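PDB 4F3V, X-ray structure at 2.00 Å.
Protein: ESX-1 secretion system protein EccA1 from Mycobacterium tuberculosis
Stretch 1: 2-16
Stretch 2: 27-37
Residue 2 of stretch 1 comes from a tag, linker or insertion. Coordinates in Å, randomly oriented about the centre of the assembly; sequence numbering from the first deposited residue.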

ATOM      1  N   HIS A   2     -14.688  34.876  12.091  1.00 66.33           N
ATOM      2  CA  HIS A   2     -13.485  34.970  12.920  1.00 65.14           C
ATOM      3  C   HIS A   2     -12.741  33.657  12.927  1.00 61.58           C
ATOM      4  O   HIS A   2     -11.512  33.635  12.800  1.00 54.50           O
ATOM      5  CB  HIS A   2     -13.838  35.352  14.356  1.00 69.80           C
ATOM      6  CG  HIS A   2     -12.631  35.636  15.227  1.00 73.20           C
ATOM      7  ND1 HIS A   2     -12.286  36.886  15.614  1.00 78.68           N
ATOM      8  CD2 HIS A   2     -11.672  34.776  15.775  1.00 72.12           C
ATOM      9  CE1 HIS A   2     -11.164  36.829  16.368  1.00 78.52           C
ATOM     10  NE2 HIS A   2     -10.789  35.535  16.461  1.00 74.96           N
ATOM     11  N   MET A   3     -13.471  32.550  13.095  1.00 61.62           N
ATOM     12  CA  MET A   3     -12.832  31.226  13.164  1.00 59.51           C
ATOM     13  C   MET A   3     -12.197  30.827  11.830  1.00 52.93           C
ATOM     14  O   MET A   3     -11.115  30.273  11.817  1.00 51.04           O
ATOM     15  CB  MET A   3     -13.763  30.115  13.651  1.00 61.98           C
ATOM     16  CG  MET A   3     -12.957  28.932  14.173  1.00 62.45           C
ATOM     17  SD  MET A   3     -13.918  27.493  14.656  1.00 68.64           S
ATOM     18  CE  MET A   3     -14.111  26.676  13.067  1.00 64.43           C
ATOM     19  N   THR A   4     -12.854  31.134  10.719  1.00 50.53           N
ATOM     20  CA  THR A   4     -12.290  30.878   9.390  1.00 48.27           C
ATOM     21  C   THR A   4     -10.934  31.554   9.214  1.00 45.09           C
ATOM     22  O   THR A   4      -9.967  30.933   8.759  1.00 39.36           O
ATOM     23  CB  THR A   4     -13.206  31.403   8.275  1.00 51.33           C
ATOM     24  OG1 THR A   4     -14.543  30.954   8.516  1.00 57.95           O
ATOM     25  CG2 THR A   4     -12.732  30.922   6.918  1.00 49.41           C
ATOM     26  N   ASP A   5     -10.881  32.834   9.560  1.00 43.71           N
ATOM     27  CA  ASP A   5      -9.633  33.579   9.507  1.00 42.72           C
ATOM     28  C   ASP A   5      -8.587  32.935  10.398  1.00 38.87           C
ATOM     29  O   ASP A   5      -7.447  32.778   9.981  1.00 36.85           O
ATOM     30  CB  ASP A   5      -9.840  35.035   9.910  1.00 46.61           C
ATOM     31  CG  ASP A   5     -10.707  35.796   8.922  1.00 50.01           C
ATOM     32  OD1 ASP A   5     -11.026  35.247   7.850  1.00 50.45           O
ATOM     33  OD2 ASP A   5     -11.064  36.953   9.220  1.00 54.04           O
ATOM     34  N   ARG A   6      -8.975  32.536  11.604  1.00 37.30           N
ATOM     35  CA  ARG A   6      -8.037  31.908  12.520  1.00 37.42           C
ATOM     36  C   ARG A   6      -7.434  30.607  11.954  1.00 31.71           C
ATOM     37  O   ARG A   6      -6.226  30.400  12.011  1.00 28.58           O
ATOM     38  CB  ARG A   6      -8.705  31.620  13.859  1.00 43.10           C
ATOM     39  CG  ARG A   6      -7.714  31.249  14.957  1.00 47.79           C
ATOM     40  CD  ARG A   6      -8.323  31.154  16.358  1.00 54.47           C
ATOM     41  NE  ARG A   6      -7.424  30.383  17.238  1.00 56.60           N
ATOM     42  CZ  ARG A   6      -7.593  29.101  17.586  1.00 56.92           C
ATOM     43  NH1 ARG A   6      -8.669  28.404  17.202  1.00 58.71           N
ATOM     44  NH2 ARG A   6      -6.677  28.512  18.351  1.00 54.42           N
ATOM     45  N   LEU A   7      -8.281  29.740  11.410  1.00 28.94           N
ATOM     46  CA  LEU A   7      -7.843  28.451  10.861  1.00 26.72           C
ATOM     47  C   LEU A   7      -6.949  28.633   9.633  1.00 24.07           C
ATOM     48  O   LEU A   7      -5.974  27.902   9.458  1.00 22.76           O
ATOM     49  CB  LEU A   7      -9.053  27.560  10.514  1.00 27.10           C
ATOM     50  CG  LEU A   7      -9.988  27.168  11.663  1.00 29.25           C
ATOM     51  CD1 LEU A   7     -10.979  26.100  11.166  1.00 29.77           C
ATOM     52  CD2 LEU A   7      -9.232  26.702  12.891  1.00 29.90           C
ATOM     53  N   ALA A   8      -7.302  29.598   8.792  1.00 23.62           N
ATOM     54  CA  ALA A   8      -6.476  29.995   7.645  1.00 23.57           C
ATOM     55  C   ALA A   8      -5.050  30.326   8.081  1.00 23.40           C
ATOM     56  O   ALA A   8      -4.077  29.825   7.532  1.00 21.48           O
ATOM     57  CB  ALA A   8      -7.070  31.228   6.954  1.00 23.99           C
ATOM     58  N   SER A   9      -4.962  31.220   9.053  1.00 24.67           N
ATOM     59  CA  SER A   9      -3.683  31.696   9.478  1.00 26.19           C
ATOM     60  C   SER A   9      -2.897  30.539  10.192  1.00 24.28           C
ATOM     61  O   SER A   9      -1.705  30.420  10.020  1.00 23.57           O
ATOM     62  CB  SER A   9      -3.853  32.983  10.287  1.00 29.76           C
ATOM     63  OG  SER A   9      -4.112  32.707  11.627  1.00 32.68           O
ATOM     64  N   LEU A  10      -3.578  29.658  10.933  1.00 23.31           N
ATOM     65  CA  LEU A  10      -2.918  28.480  11.523  1.00 22.40           C
ATOM     66  C   LEU A  10      -2.383  27.545  10.430  1.00 19.87           C
ATOM     67  O   LEU A  10      -1.269  27.030  10.540  1.00 19.41           O
ATOM     68  CB  LEU A  10      -3.873  27.690  12.429  1.00 23.47           C
ATOM     69  CG  LEU A  10      -4.251  28.269  13.800  1.00 25.73           C
ATOM     70  CD1 LEU A  10      -5.337  27.377  14.400  1.00 26.14           C
ATOM     71  CD2 LEU A  10      -3.080  28.387  14.734  1.00 27.57           C
ATOM     72  N   PHE A  11      -3.153  27.365   9.360  1.00 17.80           N
ATOM     73  CA  PHE A  11      -2.708  26.524   8.261  1.00 16.60           C
ATOM     74  C   PHE A  11      -1.475  27.079   7.551  1.00 17.47           C
ATOM     75  O   PHE A  11      -0.496  26.370   7.291  1.00 17.08           O
ATOM     76  CB  PHE A  11      -3.848  26.327   7.223  1.00 15.95           C
ATOM     77  CG  PHE A  11      -3.514  25.303   6.194  1.00 14.67           C
ATOM     78  CD1 PHE A  11      -3.754  23.993   6.427  1.00 14.19           C
ATOM     79  CD2 PHE A  11      -2.852  25.668   5.031  1.00 15.01           C
ATOM     80  CE1 PHE A  11      -3.398  23.032   5.482  1.00 13.77           C
ATOM     81  CE2 PHE A  11      -2.482  24.728   4.086  1.00 14.44           C
ATOM     82  CZ  PHE A  11      -2.749  23.404   4.316  1.00 13.95           C
ATOM     83  N   GLU A  12      -1.537  28.361   7.202  1.00 19.61           N
ATOM     84  CA  GLU A  12      -0.431  29.030   6.577  1.00 21.26           C
ATOM     85  C   GLU A  12       0.835  28.922   7.455  1.00 20.90           C
ATOM     86  O   GLU A  12       1.917  28.571   6.977  1.00 20.46           O
ATOM     87  CB  GLU A  12      -0.857  30.452   6.358  1.00 25.04           C
ATOM     88  CG  GLU A  12       0.155  31.334   5.729  1.00 28.66           C
ATOM     89  CD  GLU A  12      -0.443  32.657   5.463  1.00 32.60           C
ATOM     90  OE1 GLU A  12      -1.371  33.082   6.205  1.00 38.56           O
ATOM     91  OE2 GLU A  12       0.002  33.241   4.490  1.00 35.96           O
ATOM     92  N   SER A  13       0.678  29.156   8.755  1.00 20.45           N
ATOM     93  CA  SER A  13       1.803  29.053   9.672  1.00 21.20           C
ATOM     94  C   SER A  13       2.316  27.627   9.699  1.00 20.33           C
ATOM     95  O   SER A  13       3.530  27.419   9.700  1.00 21.02           O
ATOM     96  CB  SER A  13       1.414  29.512  11.093  1.00 21.79           C
ATOM     97  OG  SER A  13       1.166  30.914  11.087  1.00 23.02           O
ATOM     98  N   ALA A  14       1.409  26.652   9.733  1.00 18.56           N
ATOM     99  CA  ALA A  14       1.828  25.251   9.810  1.00 18.16           C
ATOM    100  C   ALA A  14       2.695  24.893   8.599  1.00 18.18           C
ATOM    101  O   ALA A  14       3.708  24.235   8.733  1.00 19.21           O
ATOM    102  CB  ALA A  14       0.631  24.295   9.926  1.00 16.83           C
ATOM    103  N   VAL A  15       2.293  25.326   7.413  1.00 18.04           N
ATOM    104  CA  VAL A  15       3.046  25.008   6.223  1.00 18.36           C
ATOM    105  C   VAL A  15       4.396  25.707   6.235  1.00 20.28           C
ATOM    106  O   VAL A  15       5.385  25.111   5.855  1.00 21.81           O
ATOM    107  CB  VAL A  15       2.263  25.334   4.939  1.00 17.93           C
ATOM    108  CG1 VAL A  15       3.141  25.088   3.704  1.00 17.90           C
ATOM    109  CG2 VAL A  15       0.987  24.467   4.904  1.00 16.68           C
ATOM    110  N   SER A  16       4.444  26.947   6.679  1.00 21.26           N
ATOM    111  CA  SER A  16       5.719  27.682   6.757  1.00 23.46           C
ATOM    112  C   SER A  16       6.687  27.036   7.745  1.00 24.27           C
ATOM    113  O   SER A  16       7.879  27.134   7.591  1.00 24.98           O
ATOM    114  CB  SER A  16       5.488  29.116   7.199  1.00 24.34           C
ATOM    115  OG  SER A  16       4.876  29.847   6.154  1.00 25.88           O
ATOM    116  N   ASP A  27       1.365  20.509  15.763  1.00 21.42           N
ATOM    117  CA  ASP A  27       0.570  21.154  16.809  1.00 22.44           C
ATOM    118  C   ASP A  27      -0.458  22.047  16.132  1.00 21.45           C
ATOM    119  O   ASP A  27      -1.604  22.081  16.553  1.00 21.93           O
ATOM    120  CB  ASP A  27       1.411  22.046  17.731  1.00 24.13           C
ATOM    121  CG  ASP A  27       2.304  21.269  18.687  1.00 26.09           C
ATOM    122  OD1 ASP A  27       1.996  20.096  19.015  1.00 26.40           O
ATOM    123  OD2 ASP A  27       3.318  21.867  19.125  1.00 27.14           O
ATOM    124  N   LEU A  28      -0.041  22.749  15.076  1.00 20.60           N
ATOM    125  CA  LEU A  28      -0.913  23.703  14.402  1.00 20.11           C
ATOM    126  C   LEU A  28      -1.966  23.007  13.559  1.00 19.29           C
ATOM    127  O   LEU A  28      -3.129  23.408  13.584  1.00 19.63           O
ATOM    128  CB  LEU A  28      -0.105  24.682  13.543  1.00 20.08           C
ATOM    129  CG  LEU A  28       0.816  25.654  14.284  1.00 21.90           C
ATOM    130  CD1 LEU A  28       1.647  26.446  13.306  1.00 22.11           C
ATOM    131  CD2 LEU A  28       0.021  26.597  15.173  1.00 23.25           C
ATOM    132  N   PHE A  29      -1.575  22.005  12.771  1.00 18.58           N
ATOM    133  CA  PHE A  29      -2.557  21.229  12.008  1.00 17.69           C
ATOM    134  C   PHE A  29      -3.569  20.561  12.967  1.00 18.69           C
ATOM    135  O   PHE A  29      -4.758  20.479  12.671  1.00 18.78           O
ATOM    136  CB  PHE A  29      -1.888  20.156  11.149  1.00 17.02           C
ATOM    137  CG  PHE A  29      -1.086  20.680   9.993  1.00 16.41           C
ATOM    138  CD1 PHE A  29      -1.660  21.514   9.032  1.00 16.02           C
ATOM    139  CD2 PHE A  29       0.211  20.299   9.818  1.00 16.54           C
ATOM    140  CE1 PHE A  29      -0.936  21.951   7.935  1.00 15.68           C
ATOM    141  CE2 PHE A  29       0.944  20.729   8.728  1.00 16.95           C
ATOM    142  CZ  PHE A  29       0.377  21.564   7.778  1.00 16.05           C
ATOM    143  N   THR A  30      -3.102  20.132  14.133  1.00 19.91           N
ATOM    144  CA  THR A  30      -3.960  19.485  15.110  1.00 21.26           C
ATOM    145  C   THR A  30      -4.920  20.488  15.744  1.00 21.94           C
ATOM    146  O   THR A  30      -6.075  20.163  15.993  1.00 22.13           O
ATOM    147  CB  THR A  30      -3.108  18.771  16.176  1.00 23.05           C
ATOM    148  OG1 THR A  30      -2.343  17.757  15.519  1.00 22.59           O
ATOM    149  CG2 THR A  30      -3.970  18.145  17.274  1.00 25.00           C
ATOM    150  N   GLU A  31      -4.443  21.699  15.994  1.00 21.95           N
ATOM    151  CA  GLU A  31      -5.302  22.753  16.471  1.00 23.27           C
ATOM    152  C   GLU A  31      -6.450  23.003  15.470  1.00 21.80           C
ATOM    153  O   GLU A  31      -7.593  23.184  15.886  1.00 21.80           O
ATOM    154  CB  GLU A  31      -4.495  24.025  16.664  1.00 24.99           C
ATOM    155  CG  GLU A  31      -5.251  25.194  17.257  1.00 27.30           C
ATOM    156  CD  GLU A  31      -5.507  25.059  18.732  1.00 30.73           C
ATOM    157  OE1 GLU A  31      -5.100  24.067  19.351  1.00 32.60           O
ATOM    158  OE2 GLU A  31      -6.128  25.969  19.283  1.00 33.11           O
ATOM    159  N   ILE A  32      -6.149  22.980  14.171  1.00 19.63           N
ATOM    160  CA  ILE A  32      -7.205  23.146  13.147  1.00 19.32           C
ATOM    161  C   ILE A  32      -8.241  22.025  13.223  1.00 19.82           C
ATOM    162  O   ILE A  32      -9.454  22.295  13.340  1.00 20.25           O
ATOM    163  CB  ILE A  32      -6.637  23.252  11.723  1.00 17.75           C
ATOM    164  CG1 ILE A  32      -5.747  24.502  11.607  1.00 17.80           C
ATOM    165  CG2 ILE A  32      -7.774  23.237  10.689  1.00 17.90           C
ATOM    166  CD1 ILE A  32      -4.788  24.444  10.453  1.00 17.09           C
ATOM    167  N   THR A  33      -7.777  20.771  13.227  1.00 19.72           N
ATOM    168  CA  THR A  33      -8.721  19.633  13.247  1.00 19.71           C
ATOM    169  C   THR A  33      -9.511  19.558  14.546  1.00 21.82           C
ATOM    170  O   THR A  33     -10.651  19.110  14.536  1.00 22.20           O
ATOM    171  CB  THR A  33      -8.042  18.282  12.974  1.00 19.37           C
ATOM    172  OG1 THR A  33      -7.081  18.014  13.992  1.00 20.18           O
ATOM    173  CG2 THR A  33      -7.377  18.286  11.617  1.00 17.51           C
ATOM    174  N   ASN A  34      -8.925  20.010  15.655  1.00 23.15           N
ATOM    175  CA  ASN A  34      -9.669  20.158  16.909  1.00 25.59           C
ATOM    176  C   ASN A  34     -10.863  21.087  16.812  1.00 26.93           C
ATOM    177  O   ASN A  34     -11.862  20.859  17.484  1.00 27.91           O
ATOM    178  CB  ASN A  34      -8.762  20.674  18.044  1.00 27.21           C
ATOM    179  CG  ASN A  34      -7.852  19.590  18.609  1.00 28.17           C
ATOM    180  OD1 ASN A  34      -7.950  18.422  18.234  1.00 27.37           O
ATOM    181  ND2 ASN A  34      -6.982  19.975  19.548  1.00 29.31           N
ATOM    182  N   TYR A  35     -10.755  22.138  15.997  1.00 26.74           N
ATOM    183  CA  TYR A  35     -11.845  23.098  15.795  1.00 28.27           C
ATOM    184  C   TYR A  35     -12.734  22.767  14.609  1.00 26.67           C
ATOM    185  O   TYR A  35     -13.876  23.168  14.585  1.00 27.11           O
ATOM    186  CB  TYR A  35     -11.281  24.503  15.605  1.00 30.51           C
ATOM    187  CG  TYR A  35     -10.974  25.145  16.964  1.00 34.74           C
ATOM    188  CD1 TYR A  35      -9.882  24.721  17.731  1.00 36.07           C
ATOM    189  CD2 TYR A  35     -11.808  26.126  17.500  1.00 38.60           C
ATOM    190  CE1 TYR A  35      -9.623  25.264  18.983  1.00 39.63           C
ATOM    191  CE2 TYR A  35     -11.554  26.684  18.747  1.00 41.88           C
ATOM    192  CZ  TYR A  35     -10.464  26.252  19.480  1.00 42.44           C
ATOM    193  OH  TYR A  35     -10.233  26.805  20.713  1.00 47.10           O
ATOM    194  N   ASP A  36     -12.201  22.038  13.631  1.00 24.08           N
ATOM    195  CA  ASP A  36     -12.955  21.678  12.457  1.00 23.23           C
ATOM    196  C   ASP A  36     -12.549  20.291  12.004  1.00 22.18           C
ATOM    197  O   ASP A  36     -11.567  20.108  11.264  1.00 20.38           O
ATOM    198  CB  ASP A  36     -12.728  22.721  11.358  1.00 22.85           C
ATOM    199  CG  ASP A  36     -13.498  22.409  10.058  1.00 23.11           C
ATOM    200  OD1 ASP A  36     -14.367  21.487  10.032  1.00 22.60           O
ATOM    201  OD2 ASP A  36     -13.219  23.125   9.077  1.00 22.47           O
ATOM    202  N   GLU A  37     -13.326  19.306  12.433  1.00 23.05           N
ATOM    203  CA  GLU A  37     -13.044  17.928  12.085  1.00 23.51           C
ATOM    204  C   GLU A  37     -13.149  17.635  10.581  1.00 21.32           C
ATOM    205  O   GLU A  37     -12.674  16.611  10.122  1.00 19.70           O
ATOM    206  CB  GLU A  37     -13.908  16.982  12.913  1.00 26.96           C
ATOM    207  CG  GLU A  37     -15.353  16.913  12.543  1.00 29.59           C
ATOM    208  CD  GLU A  37     -16.075  15.871  13.371  1.00 34.44           C
ATOM    209  OE1 GLU A  37     -15.434  15.194  14.215  1.00 37.95           O
ATOM    210  OE2 GLU A  37     -17.291  15.725  13.169  1.00 36.83           O
TER

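Arg6 and Glu31 form the one salt bridge between the two helices. Arg6 NH2 donates a hydrogen bond to Glu31 OE2 at 2.8 Å, and the carboxylate oxygen lies near the guanidinium plane. The CA-to-CB bond of Arg6 points sideways, but chi1 to chi3 are all t, and this extended chain carries the charge across. The same guanidinium lies over the face of the Tyr35 ring, with Arg6 CZ 4.7 Å from the ring centroid, a cation-pi contact. Met3 SD meets the edge of that ring, 3.8 Å from Tyr35 CD2.

The helices run nearly antiparallel, at 156°, with axes 8.7 Å apart at their closest. Apolar side chains fill the space between them. Ile32 reaches Leu10, with Ile32 CG1 3.8 Å from Leu10 CB, and its CD1 lies 3.9 Å from Phe11 CB. Leu10 CD2 also packs on Leu28 CD2 at 3.6 Å. Leu7 CD1 touches Asp36 CB at 3.8 Å, just past the helix end.

Ala14 suits a tight spot. Its CA is 5.6 Å from Leu28 CA, and its small CB sits over the Phe29 ring, 3.5 Å from the centroid. Phe29 also turns its edge toward the face of Phe11, with ring centroids 5.6 Å apart. Both phenylalanines are buried. Together the stretches bury 697 Å².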